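Local coordinates for succinate dehydrogenase subunit A (PDB 7D6V), which probably oxidises succinate to fumarate on its bound FAD, as the flavin-carrying subunit of a mycobacterial succinate dehydrogenase, at residues I394-D399 with L408-E413; G417-N422 with L429-V434. All coordinates share one frame; numbering follows the deposited sequence.

Overall arrangement
Both contacts are buried and both lean on the FAD, but they meet different parts of it. Interaction 1 is an apolar touch behind the chain that leads to the flavin-side phosphate, and its polar work is done on the cofactor by E413, with G412 packing against the phosphate. Interaction 2 puts a carboxylate from helix 427-448 beside a thioether and an imidazole, while leucines on the same helix line the flavin and ribityl chain. The two follow one another along the chain, with centres about 11 Å apart. They also touch: G412 CA packs 3.7 Å from L432 CD2, so residues 410-413 and helix 427-448 share a boundary at the pyrophosphate.

Interaction 1: residues I394-D399 with L408-E413; sequences IEVDPD and LFAAGE. With FAD (flavin-adenine dinucleotide), chain D.
In the FAD-binding domain, the chain leaving edge strand 408-409 of the parallel sheet presents A410 to I394, on strand 383-395, and to V396, two residues farther on. The A410 methyl is the shared point. I394 reaches it with the far end of its longer branch, CD1 standing 3.8 Å from A410 CB. That branch is placed by a first torsion that sets CG1 beside the backbone N and anti to the carbonyl carbon (chi1 -56°). V396 comes in next to it with one methyl, CG1, which lies 3.9 Å from the carbonyl oxygen A410 O and slightly farther from the A410 methyl. The interface is small, about 141 Å² in all, and entirely van der Waals.

Two residues on, the same chain becomes cofactor site. With no side chain at G412, the backbone can run close to the phosphate, its CA 3.6 Å from FAD O2P, where a CB would collide with that oxygen. The next amide, E413 N, then donates a nearly straight hydrogen bond to O2P, 3.2 Å long with a 167° angle at the hydrogen. The E413 side chain extends alongside the ribityl chain, where FAD O3' gives a weak hydrogen bond to E413 OE1 (3.3 Å). Its other oxygen, OE2, accepts a weak bond from V390 N, so the carboxylate bridges, through two weak bonds, between the ribityl chain and strand 383-395.

Farther along, D397 OD1 accepts from T400 N and, weakly, from D399 N, closing a turn, and D399 OD2 forms a salt bridge with R85. V396 and P398 lie against M86 of helix 84-102, I394 packs on L240 of strand 240-241 and exchanges backbone bonds with C414 and G416, and F409 and A411 rest on helix 427-448.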
ATOM      1  N   ILE A 394      22.401 -10.889 -13.583  1.00 16.85           N
ATOM      2  CA  ILE A 394      23.826 -11.039 -13.326  1.00 16.85           C
ATOM      3  C   ILE A 394      24.129 -12.488 -12.972  1.00 16.85           C
ATOM      4  O   ILE A 394      23.478 -13.083 -12.104  1.00 16.85           O
ATOM      5  CB  ILE A 394      24.270 -10.084 -12.211  1.00 16.85           C
ATOM      6  CG1 ILE A 394      23.907  -8.647 -12.578  1.00 16.85           C
ATOM      7  CG2 ILE A 394      25.760 -10.193 -11.976  1.00 16.85           C
ATOM      8  CD1 ILE A 394      23.435  -7.827 -11.418  1.00 16.85           C
ATOM      9  N   GLU A 395      25.116 -13.064 -13.650  1.00 17.35           N
ATOM     10  CA  GLU A 395      25.519 -14.443 -13.400  1.00 17.35           C
ATOM     11  C   GLU A 395      26.174 -14.537 -12.027  1.00 17.35           C
ATOM     12  O   GLU A 395      27.223 -13.931 -11.789  1.00 17.35           O
ATOM     13  CB  GLU A 395      26.466 -14.914 -14.498  1.00 17.35           C
ATOM     14  CG  GLU A 395      26.748 -16.395 -14.476  1.00 17.35           C
ATOM     15  CD  GLU A 395      27.786 -16.797 -15.495  1.00 17.35           C
ATOM     16  OE1 GLU A 395      28.738 -16.020 -15.711  1.00 17.35           O
ATOM     17  OE2 GLU A 395      27.651 -17.886 -16.088  1.00 17.35           O
ATOM     18  N   VAL A 396      25.561 -15.297 -11.126  1.00 18.23           N
ATOM     19  CA  VAL A 396      25.992 -15.364  -9.739  1.00 18.23           C
ATOM     20  C   VAL A 396      26.646 -16.713  -9.481  1.00 18.23           C
ATOM     21  O   VAL A 396      26.421 -17.697 -10.191  1.00 18.23           O
ATOM     22  CB  VAL A 396      24.820 -15.153  -8.757  1.00 18.23           C
ATOM     23  CG1 VAL A 396      24.178 -13.807  -8.958  1.00 18.23           C
ATOM     24  CG2 VAL A 396      23.791 -16.251  -8.919  1.00 18.23           C
ATOM     25  N   ASP A 397      27.476 -16.746  -8.452  1.00 18.84           N
ATOM     26  CA  ASP A 397      27.792 -18.005  -7.800  1.00 18.84           C
ATOM     27  C   ASP A 397      26.562 -18.459  -7.025  1.00 18.84           C
ATOM     28  O   ASP A 397      25.938 -17.643  -6.345  1.00 18.84           O
ATOM     29  CB  ASP A 397      28.986 -17.841  -6.867  1.00 18.84           C
ATOM     30  CG  ASP A 397      29.528 -19.163  -6.376  1.00 18.84           C
ATOM     31  OD1 ASP A 397      29.071 -19.636  -5.316  1.00 18.84           O
ATOM     32  OD2 ASP A 397      30.410 -19.733  -7.049  1.00 18.84           O
ATOM     33  N   PRO A 398      26.143 -19.720  -7.145  1.00 18.59           N
ATOM     34  CA  PRO A 398      24.912 -20.129  -6.442  1.00 18.59           C
ATOM     35  C   PRO A 398      24.996 -20.002  -4.928  1.00 18.59           C
ATOM     36  O   PRO A 398      24.053 -19.502  -4.301  1.00 18.59           O
ATOM     37  CB  PRO A 398      24.717 -21.584  -6.895  1.00 18.59           C
ATOM     38  CG  PRO A 398      25.985 -21.982  -7.571  1.00 18.59           C
ATOM     39  CD  PRO A 398      26.617 -20.744  -8.085  1.00 18.59           C
ATOM     40  N   ASP A 399      26.105 -20.421  -4.318  1.00 18.92           N
ATOM     41  CA  ASP A 399      26.198 -20.416  -2.860  1.00 18.92           C
ATOM     42  C   ASP A 399      26.392 -19.003  -2.325  1.00 18.92           C
ATOM     43  O   ASP A 399      25.596 -18.517  -1.514  1.00 18.92           O
ATOM     44  CB  ASP A 399      27.334 -21.329  -2.407  1.00 18.92           C
ATOM     45  CG  ASP A 399      27.030 -22.789  -2.643  1.00 18.92           C
ATOM     46  OD1 ASP A 399      27.214 -23.256  -3.786  1.00 18.92           O
ATOM     47  OD2 ASP A 399      26.606 -23.471  -1.688  1.00 18.92           O
ATOM     48  N   LEU A 408      31.726  -7.983  -5.923  1.00 17.98           N
ATOM     49  CA  LEU A 408      30.384  -7.600  -6.331  1.00 17.98           C
ATOM     50  C   LEU A 408      29.423  -8.743  -6.045  1.00 17.98           C
ATOM     51  O   LEU A 408      29.779  -9.911  -6.197  1.00 17.98           O
ATOM     52  CB  LEU A 408      30.349  -7.242  -7.820  1.00 17.98           C
ATOM     53  CG  LEU A 408      29.027  -6.746  -8.402  1.00 17.98           C
ATOM     54  CD1 LEU A 408      28.526  -5.536  -7.641  1.00 17.98           C
ATOM     55  CD2 LEU A 408      29.190  -6.423  -9.871  1.00 17.98           C
ATOM     56  N   PHE A 409      28.215  -8.403  -5.604  1.00 16.86           N
ATOM     57  CA  PHE A 409      27.222  -9.392  -5.215  1.00 16.86           C
ATOM     58  C   PHE A 409      25.858  -8.948  -5.724  1.00 16.86           C
ATOM     59  O   PHE A 409      25.604  -7.755  -5.889  1.00 16.86           O
ATOM     60  CB  PHE A 409      27.214  -9.586  -3.689  1.00 16.86           C
ATOM     61  CG  PHE A 409      28.535 -10.052  -3.137  1.00 16.86           C
ATOM     62  CD1 PHE A 409      28.829 -11.399  -3.042  1.00 16.86           C
ATOM     63  CD2 PHE A 409      29.487  -9.139  -2.729  1.00 16.86           C
ATOM     64  CE1 PHE A 409      30.041 -11.824  -2.550  1.00 16.86           C
ATOM     65  CE2 PHE A 409      30.700  -9.558  -2.239  1.00 16.86           C
ATOM     66  CZ  PHE A 409      30.977 -10.902  -2.148  1.00 16.86           C
ATOM     67  N   ALA A 410      24.985  -9.918  -5.989  1.00 16.55           N
ATOM     68  CA  ALA A 410      23.688  -9.614  -6.578  1.00 16.55           C
ATOM     69  C   ALA A 410      22.647 -10.617  -6.107  1.00 16.55           C
ATOM     70  O   ALA A 410      22.956 -11.782  -5.855  1.00 16.55           O
ATOM     71  CB  ALA A 410      23.753  -9.609  -8.108  1.00 16.55           C
ATOM     72  N   ALA A 411      21.405 -10.148  -6.003  1.00 15.80           N
ATOM     73  CA  ALA A 411      20.293 -10.979  -5.566  1.00 15.80           C
ATOM     74  C   ALA A 411      18.994 -10.370  -6.072  1.00 15.80           C
ATOM     75  O   ALA A 411      18.919  -9.175  -6.356  1.00 15.80           O
ATOM     76  CB  ALA A 411      20.264 -11.122  -4.042  1.00 15.80           C
ATOM     77  N   GLY A 412      17.971 -11.212  -6.187  1.00 16.42           N
ATOM     78  CA  GLY A 412      16.659 -10.744  -6.585  1.00 16.42           C
ATOM     79  C   GLY A 412      16.382 -10.850  -8.070  1.00 16.42           C
ATOM     80  O   GLY A 412      16.876 -11.763  -8.735  1.00 16.42           O
ATOM     81  N   GLU A 413      15.590  -9.916  -8.603  1.00 17.26           N
ATOM     82  CA  GLU A 413      15.256  -9.953 -10.022  1.00 17.26           C
ATOM     83  C   GLU A 413      16.450  -9.604 -10.898  1.00 17.26           C
ATOM     84  O   GLU A 413      16.564 -10.116 -12.016  1.00 17.26           O
ATOM     85  CB  GLU A 413      14.092  -9.010 -10.321  1.00 17.26           C
ATOM     86  CG  GLU A 413      13.488  -9.220 -11.697  1.00 17.26           C
ATOM     87  CD  GLU A 413      12.175  -8.497 -11.879  1.00 17.26           C
ATOM     88  OE1 GLU A 413      11.630  -7.991 -10.879  1.00 17.26           O
ATOM     89  OE2 GLU A 413      11.683  -8.439 -13.023  1.00 17.26           O
TER
HETATM   90  PA  FAD D 701      12.592  -4.354  -5.908  1.00 47.92           P
HETATM   91  O1A FAD D 701      12.214  -4.399  -4.474  1.00 60.35           O
HETATM   92  O2A FAD D 701      11.531  -4.376  -6.939  1.00 49.78           O
HETATM   93  O5B FAD D 701      13.407  -2.999  -6.131  1.00 56.78           O
HETATM   94  C5B FAD D 701      14.819  -2.930  -6.197  1.00 44.11           C
HETATM   95  C4B FAD D 701      15.312  -1.713  -5.433  1.00 52.81           C
HETATM   96  O4B FAD D 701      16.502  -1.205  -6.026  1.00 51.81           O
HETATM   97  C3B FAD D 701      14.344  -0.554  -5.419  1.00 50.05           C
HETATM   98  O3B FAD D 701      14.330  -0.037  -4.097  1.00 55.52           O
HETATM   99  C2B FAD D 701      14.971   0.476  -6.322  1.00 47.82           C
HETATM  100  O2B FAD D 701      14.639   1.807  -5.951  1.00 66.09           O
HETATM  101  C1B FAD D 701      16.432   0.209  -6.115  1.00 53.66           C
HETATM  102  N9A FAD D 701      17.230   0.701  -7.250  1.00 52.69           N
HETATM  103  C8A FAD D 701      17.094   0.352  -8.528  1.00 42.11           C
HETATM  104  N7A FAD D 701      17.993   0.993  -9.296  1.00 48.96           N
HETATM  105  C5A FAD D 701      18.722   1.775  -8.495  1.00 47.12           C
HETATM  106  C6A FAD D 701      19.839   2.719  -8.649  1.00 47.41           C
HETATM  107  N6A FAD D 701      20.382   2.970  -9.851  1.00 50.65           N
HETATM  108  N1A FAD D 701      20.302   3.325  -7.550  1.00 47.33           N
HETATM  109  C2A FAD D 701      19.789   3.093  -6.339  1.00 51.28           C
HETATM  110  N3A FAD D 701      18.779   2.253  -6.128  1.00 51.84           N
HETATM  111  C4A FAD D 701      18.215   1.577  -7.146  1.00 48.04           C
HETATM  112  N1  FAD D 701       6.344 -12.247  -7.604  1.00 62.94           N
HETATM  113  C2  FAD D 701       5.726 -13.227  -6.916  1.00 63.04           C
HETATM  114  O2  FAD D 701       6.401 -14.177  -6.510  1.00 56.25           O
HETATM  115  N3  FAD D 701       4.419 -13.225  -6.651  1.00 65.67           N
HETATM  116  C4  FAD D 701       3.624 -12.245  -7.058  1.00 65.21           C
HETATM  117  O4  FAD D 701       2.414 -12.264  -6.799  1.00 66.69           O
HETATM  118  C4X FAD D 701       4.209 -11.130  -7.820  1.00 60.33           C
HETATM  119  N5  FAD D 701       3.461 -10.106  -8.259  1.00 60.90           N
HETATM  120  C5X FAD D 701       4.028  -9.103  -8.947  1.00 55.02           C
HETATM  121  C6  FAD D 701       3.242  -8.051  -9.390  1.00 53.65           C
HETATM  122  C7  FAD D 701       3.814  -7.016 -10.103  1.00 50.56           C
HETATM  123  C7M FAD D 701       2.974  -5.874 -10.590  1.00 49.65           C
HETATM  124  C8  FAD D 701       5.263  -7.031 -10.390  1.00 47.62           C
HETATM  125  C8M FAD D 701       5.885  -5.907 -11.163  1.00 42.14           C
HETATM  126  C9  FAD D 701       6.054  -8.075  -9.948  1.00 49.32           C
HETATM  127  C9A FAD D 701       5.482  -9.110  -9.238  1.00 54.45           C
HETATM  128  N10 FAD D 701       6.278 -10.168  -8.792  1.00 55.67           N
HETATM  129  C10 FAD D 701       5.658 -11.193  -8.073  1.00 57.06           C
HETATM  130  C1' FAD D 701       7.713 -10.195  -9.051  1.00 52.27           C
HETATM  131  C2' FAD D 701       8.463  -9.812  -7.780  1.00 57.37           C
HETATM  132  O2' FAD D 701       7.741  -8.813  -7.065  1.00 60.89           O
HETATM  133  C3' FAD D 701       9.838  -9.238  -8.069  1.00 54.68           C
HETATM  134  O3' FAD D 701      10.639 -10.254  -8.656  1.00 59.71           O
HETATM  135  C4' FAD D 701      10.505  -8.773  -6.785  1.00 52.15           C
HETATM  136  O4' FAD D 701       9.726  -7.749  -6.184  1.00 56.02           O
HETATM  137  C5' FAD D 701      11.899  -8.225  -7.021  1.00 53.37           C
HETATM  138  O5' FAD D 701      12.335  -7.636  -5.805  1.00 50.83           O
HETATM  139  P   FAD D 701      13.774  -6.973  -5.631  1.00 52.77           P
HETATM  140  O1P FAD D 701      14.014  -6.831  -4.170  1.00 55.36           O
HETATM  141  O2P FAD D 701      14.768  -7.719  -6.447  1.00 55.97           O
HETATM  142  O3P FAD D 701      13.633  -5.512  -6.289  1.00 53.35           O

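Interaction 2: residues G417-N422 with L429-V434; sequences GMHGSN and LSDLLV. With FAD (flavin-adenine dinucleotide), chain D.
D431 pushes its carboxylate out from helix 427-448 toward M418 and H419; OD1 makes the closest approaches, and M418 SD also lies along D431 CB and CG. D431 OD1 lies 3.3 Å from M418 SD and 3.4 Å from H419 CE1, so it sits beside a sulfur and a ring carbon. H419 NE2 stands farther off, at 4.1 Å from D431 OD1. The imidazole and carboxylate planes are 30° apart, and OD1 approaches the ring obliquely. M418 arrives as a fully extended chain, CG anti to the backbone N (chi1 -178°), which runs antiparallel alongside the D431 side chain. On its way M418 CG covers one face of the H419 ring, 4.1 Å above its centre, so the ring is braced by its own neighbour.

The loop joins strand 415-416 to helix 427-448, whose first turns contribute L429 and L432 to the FAD pocket. L429 N is 3.5 Å from the flavin carbonyl FAD O2, close to the start of the helix, whose dipole could favour negative charge on that side of the ring. L432 spreads its two methyls against the ribityl end, CD1 at 3.4 Å from FAD O5'.

Away from D431 the segments part. The chain through S421 swings off from the helix and packs instead on L81, F245 and R561, with S421 also bonded through its backbone to G563, and N422 is partly exposed. On the helix, L433 and V434 turn to helix 84-102, where H90 bonds S430 OG.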
ATOM      1  N   GLY A 417      19.671 -16.999 -13.119  1.00 18.01           N
ATOM      2  CA  GLY A 417      20.041 -18.390 -12.947  1.00 18.01           C
ATOM      3  C   GLY A 417      19.010 -19.271 -12.275  1.00 18.01           C
ATOM      4  O   GLY A 417      18.848 -20.431 -12.661  1.00 18.01           O
ATOM      5  N   MET A 418      18.302 -18.744 -11.275  1.00 18.75           N
ATOM      6  CA  MET A 418      17.320 -19.556 -10.564  1.00 18.75           C
ATOM      7  C   MET A 418      16.209 -20.041 -11.484  1.00 18.75           C
ATOM      8  O   MET A 418      15.998 -21.247 -11.638  1.00 18.75           O
ATOM      9  CB  MET A 418      16.721 -18.779  -9.399  1.00 18.75           C
ATOM     10  CG  MET A 418      15.759 -19.647  -8.646  1.00 18.75           C
ATOM     11  SD  MET A 418      14.994 -18.967  -7.186  1.00 18.75           S
ATOM     12  CE  MET A 418      13.924 -20.347  -6.836  1.00 18.75           C
ATOM     13  N   HIS A 419      15.473 -19.115 -12.084  1.00 18.67           N
ATOM     14  CA  HIS A 419      14.423 -19.459 -13.029  1.00 18.67           C
ATOM     15  C   HIS A 419      15.042 -19.520 -14.418  1.00 18.67           C
ATOM     16  O   HIS A 419      15.511 -18.502 -14.938  1.00 18.67           O
ATOM     17  CB  HIS A 419      13.297 -18.429 -12.972  1.00 18.67           C
ATOM     18  CG  HIS A 419      13.041 -17.892 -11.599  1.00 18.67           C
ATOM     19  ND1 HIS A 419      13.604 -16.721 -11.142  1.00 18.67           N
ATOM     20  CD2 HIS A 419      12.273 -18.358 -10.585  1.00 18.67           C
ATOM     21  CE1 HIS A 419      13.201 -16.492  -9.906  1.00 18.67           C
ATOM     22  NE2 HIS A 419      12.390 -17.469  -9.546  1.00 18.67           N
ATOM     23  N   GLY A 420      15.071 -20.709 -15.007  1.00 19.22           N
ATOM     24  CA  GLY A 420      15.753 -20.870 -16.273  1.00 19.22           C
ATOM     25  C   GLY A 420      15.035 -20.208 -17.426  1.00 19.22           C
ATOM     26  O   GLY A 420      15.507 -19.212 -17.980  1.00 19.22           O
ATOM     27  N   SER A 421      13.876 -20.749 -17.785  1.00 19.89           N
ATOM     28  CA  SER A 421      13.077 -20.222 -18.875  1.00 19.89           C
ATOM     29  C   SER A 421      11.755 -19.638 -18.422  1.00 19.89           C
ATOM     30  O   SER A 421      11.086 -18.978 -19.222  1.00 19.89           O
ATOM     31  CB  SER A 421      12.799 -21.319 -19.909  1.00 19.89           C
ATOM     32  OG  SER A 421      13.994 -21.697 -20.553  1.00 19.89           O
ATOM     33  N   ASN A 422      11.358 -19.869 -17.176  1.00 19.92           N
ATOM     34  CA  ASN A 422      10.044 -19.489 -16.689  1.00 19.92           C
ATOM     35  C   ASN A 422      10.048 -19.598 -15.176  1.00 19.92           C
ATOM     36  O   ASN A 422      10.651 -20.515 -14.619  1.00 19.92           O
ATOM     37  CB  ASN A 422       8.951 -20.382 -17.290  1.00 19.92           C
ATOM     38  CG  ASN A 422       7.561 -19.851 -17.030  1.00 19.92           C
ATOM     39  OD1 ASN A 422       7.268 -18.687 -17.294  1.00 19.92           O
ATOM     40  ND2 ASN A 422       6.692 -20.707 -16.512  1.00 19.92           N
ATOM     41  N   LEU A 429       9.284 -14.150  -4.506  1.00 15.73           N
ATOM     42  CA  LEU A 429       9.266 -13.538  -3.183  1.00 15.73           C
ATOM     43  C   LEU A 429      10.154 -14.295  -2.203  1.00 15.73           C
ATOM     44  O   LEU A 429      10.859 -13.680  -1.395  1.00 15.73           O
ATOM     45  CB  LEU A 429       7.831 -13.454  -2.665  1.00 15.73           C
ATOM     46  CG  LEU A 429       6.902 -12.474  -3.382  1.00 15.73           C
ATOM     47  CD1 LEU A 429       5.542 -12.437  -2.714  1.00 15.73           C
ATOM     48  CD2 LEU A 429       7.514 -11.086  -3.409  1.00 15.73           C
ATOM     49  N   SER A 430      10.134 -15.627  -2.251  1.00 14.91           N
ATOM     50  CA  SER A 430      11.003 -16.410  -1.379  1.00 14.91           C
ATOM     51  C   SER A 430      12.451 -16.403  -1.860  1.00 14.91           C
ATOM     52  O   SER A 430      13.375 -16.486  -1.038  1.00 14.91           O
ATOM     53  CB  SER A 430      10.473 -17.840  -1.266  1.00 14.91           C
ATOM     54  OG  SER A 430      10.379 -18.456  -2.535  1.00 14.91           O
ATOM     55  N   ASP A 431      12.658 -16.328  -3.177  1.00 15.77           N
ATOM     56  CA  ASP A 431      13.985 -16.104  -3.739  1.00 15.77           C
ATOM     57  C   ASP A 431      14.605 -14.858  -3.123  1.00 15.77           C
ATOM     58  O   ASP A 431      15.784 -14.851  -2.751  1.00 15.77           O
ATOM     59  CB  ASP A 431      13.854 -15.997  -5.269  1.00 15.77           C
ATOM     60  CG  ASP A 431      15.115 -15.478  -5.986  1.00 15.77           C
ATOM     61  OD1 ASP A 431      15.187 -15.676  -7.215  1.00 15.77           O
ATOM     62  OD2 ASP A 431      16.029 -14.883  -5.385  1.00 15.77           O
ATOM     63  N   LEU A 432      13.810 -13.792  -3.005  1.00 14.55           N
ATOM     64  CA  LEU A 432      14.307 -12.551  -2.424  1.00 14.55           C
ATOM     65  C   LEU A 432      14.944 -12.800  -1.065  1.00 14.55           C
ATOM     66  O   LEU A 432      16.100 -12.440  -0.839  1.00 14.55           O
ATOM     67  CB  LEU A 432      13.176 -11.533  -2.296  1.00 14.55           C
ATOM     68  CG  LEU A 432      12.487 -11.092  -3.584  1.00 14.55           C
ATOM     69  CD1 LEU A 432      11.617  -9.877  -3.330  1.00 14.55           C
ATOM     70  CD2 LEU A 432      13.505 -10.830  -4.678  1.00 14.55           C
ATOM     71  N   LEU A 433      14.222 -13.469  -0.167  1.00 14.19           N
ATOM     72  CA  LEU A 433      14.740 -13.690   1.177  1.00 14.19           C
ATOM     73  C   LEU A 433      15.950 -14.616   1.159  1.00 14.19           C
ATOM     74  O   LEU A 433      17.002 -14.292   1.728  1.00 14.19           O
ATOM     75  CB  LEU A 433      13.641 -14.262   2.068  1.00 14.19           C
ATOM     76  CG  LEU A 433      12.303 -13.529   2.054  1.00 14.19           C
ATOM     77  CD1 LEU A 433      11.242 -14.369   2.730  1.00 14.19           C
ATOM     78  CD2 LEU A 433      12.432 -12.180   2.730  1.00 14.19           C
ATOM     79  N   VAL A 434      15.826 -15.761   0.481  1.00 13.58           N
ATOM     80  CA  VAL A 434      16.891 -16.762   0.507  1.00 13.58           C
ATOM     81  C   VAL A 434      18.195 -16.165  -0.004  1.00 13.58           C
ATOM     82  O   VAL A 434      19.232 -16.200   0.674  1.00 13.58           O
ATOM     83  CB  VAL A 434      16.477 -18.000  -0.310  1.00 13.58           C
ATOM     84  CG1 VAL A 434      17.642 -18.960  -0.465  1.00 13.58           C
ATOM     85  CG2 VAL A 434      15.302 -18.692   0.341  1.00 13.58           C
TER
HETATM   86  PA  FAD D 701      12.592  -4.354  -5.908  1.00 47.92           P
HETATM   87  O1A FAD D 701      12.214  -4.399  -4.474  1.00 60.35           O
HETATM   88  O2A FAD D 701      11.531  -4.376  -6.939  1.00 49.78           O
HETATM   89  O5B FAD D 701      13.407  -2.999  -6.131  1.00 56.78           O
HETATM   90  C5B FAD D 701      14.819  -2.930  -6.197  1.00 44.11           C
HETATM   91  C4B FAD D 701      15.312  -1.713  -5.433  1.00 52.81           C
HETATM   92  O4B FAD D 701      16.502  -1.205  -6.026  1.00 51.81           O
HETATM   93  C3B FAD D 701      14.344  -0.554  -5.419  1.00 50.05           C
HETATM   94  O3B FAD D 701      14.330  -0.037  -4.097  1.00 55.52           O
HETATM   95  C2B FAD D 701      14.971   0.476  -6.322  1.00 47.82           C
HETATM   96  O2B FAD D 701      14.639   1.807  -5.951  1.00 66.09           O
HETATM   97  C1B FAD D 701      16.432   0.209  -6.115  1.00 53.66           C
HETATM   98  N9A FAD D 701      17.230   0.701  -7.250  1.00 52.69           N
HETATM   99  C8A FAD D 701      17.094   0.352  -8.528  1.00 42.11           C
HETATM  100  N7A FAD D 701      17.993   0.993  -9.296  1.00 48.96           N
HETATM  101  C5A FAD D 701      18.722   1.775  -8.495  1.00 47.12           C
HETATM  102  C6A FAD D 701      19.839   2.719  -8.649  1.00 47.41           C
HETATM  103  N6A FAD D 701      20.382   2.970  -9.851  1.00 50.65           N
HETATM  104  N1A FAD D 701      20.302   3.325  -7.550  1.00 47.33           N
HETATM  105  C2A FAD D 701      19.789   3.093  -6.339  1.00 51.28           C
HETATM  106  N3A FAD D 701      18.779   2.253  -6.128  1.00 51.84           N
HETATM  107  C4A FAD D 701      18.215   1.577  -7.146  1.00 48.04           C
HETATM  108  N1  FAD D 701       6.344 -12.247  -7.604  1.00 62.94           N
HETATM  109  C2  FAD D 701       5.726 -13.227  -6.916  1.00 63.04           C
HETATM  110  O2  FAD D 701       6.401 -14.177  -6.510  1.00 56.25           O
HETATM  111  N3  FAD D 701       4.419 -13.225  -6.651  1.00 65.67           N
HETATM  112  C4  FAD D 701       3.624 -12.245  -7.058  1.00 65.21           C
HETATM  113  O4  FAD D 701       2.414 -12.264  -6.799  1.00 66.69           O
HETATM  114  C4X FAD D 701       4.209 -11.130  -7.820  1.00 60.33           C
HETATM  115  N5  FAD D 701       3.461 -10.106  -8.259  1.00 60.90           N
HETATM  116  C5X FAD D 701       4.028  -9.103  -8.947  1.00 55.02           C
HETATM  117  C6  FAD D 701       3.242  -8.051  -9.390  1.00 53.65           C
HETATM  118  C7  FAD D 701       3.814  -7.016 -10.103  1.00 50.56           C
HETATM  119  C7M FAD D 701       2.974  -5.874 -10.590  1.00 49.65           C
HETATM  120  C8  FAD D 701       5.263  -7.031 -10.390  1.00 47.62           C
HETATM  121  C8M FAD D 701       5.885  -5.907 -11.163  1.00 42.14           C
HETATM  122  C9  FAD D 701       6.054  -8.075  -9.948  1.00 49.32           C
HETATM  123  C9A FAD D 701       5.482  -9.110  -9.238  1.00 54.45           C
HETATM  124  N10 FAD D 701       6.278 -10.168  -8.792  1.00 55.67           N
HETATM  125  C10 FAD D 701       5.658 -11.193  -8.073  1.00 57.06           C
HETATM  126  C1' FAD D 701       7.713 -10.195  -9.051  1.00 52.27           C
HETATM  127  C2' FAD D 701       8.463  -9.812  -7.780  1.00 57.37           C
HETATM  128  O2' FAD D 701       7.741  -8.813  -7.065  1.00 60.89           O
HETATM  129  C3' FAD D 701       9.838  -9.238  -8.069  1.00 54.68           C
HETATM  130  O3' FAD D 701      10.639 -10.254  -8.656  1.00 59.71           O
HETATM  131  C4' FAD D 701      10.505  -8.773  -6.785  1.00 52.15           C
HETATM  132  O4' FAD D 701       9.726  -7.749  -6.184  1.00 56.02           O
HETATM  133  C5' FAD D 701      11.899  -8.225  -7.021  1.00 53.37           C
HETATM  134  O5' FAD D 701      12.335  -7.636  -5.805  1.00 50.83           O
HETATM  135  P   FAD D 701      13.774  -6.973  -5.631  1.00 52.77           P
HETATM  136  O1P FAD D 701      14.014  -6.831  -4.170  1.00 55.36           O
HETATM  137  O2P FAD D 701      14.768  -7.719  -6.447  1.00 55.97           O
HETATM  138  O3P FAD D 701      13.633  -5.512  -6.289  1.00 53.35           O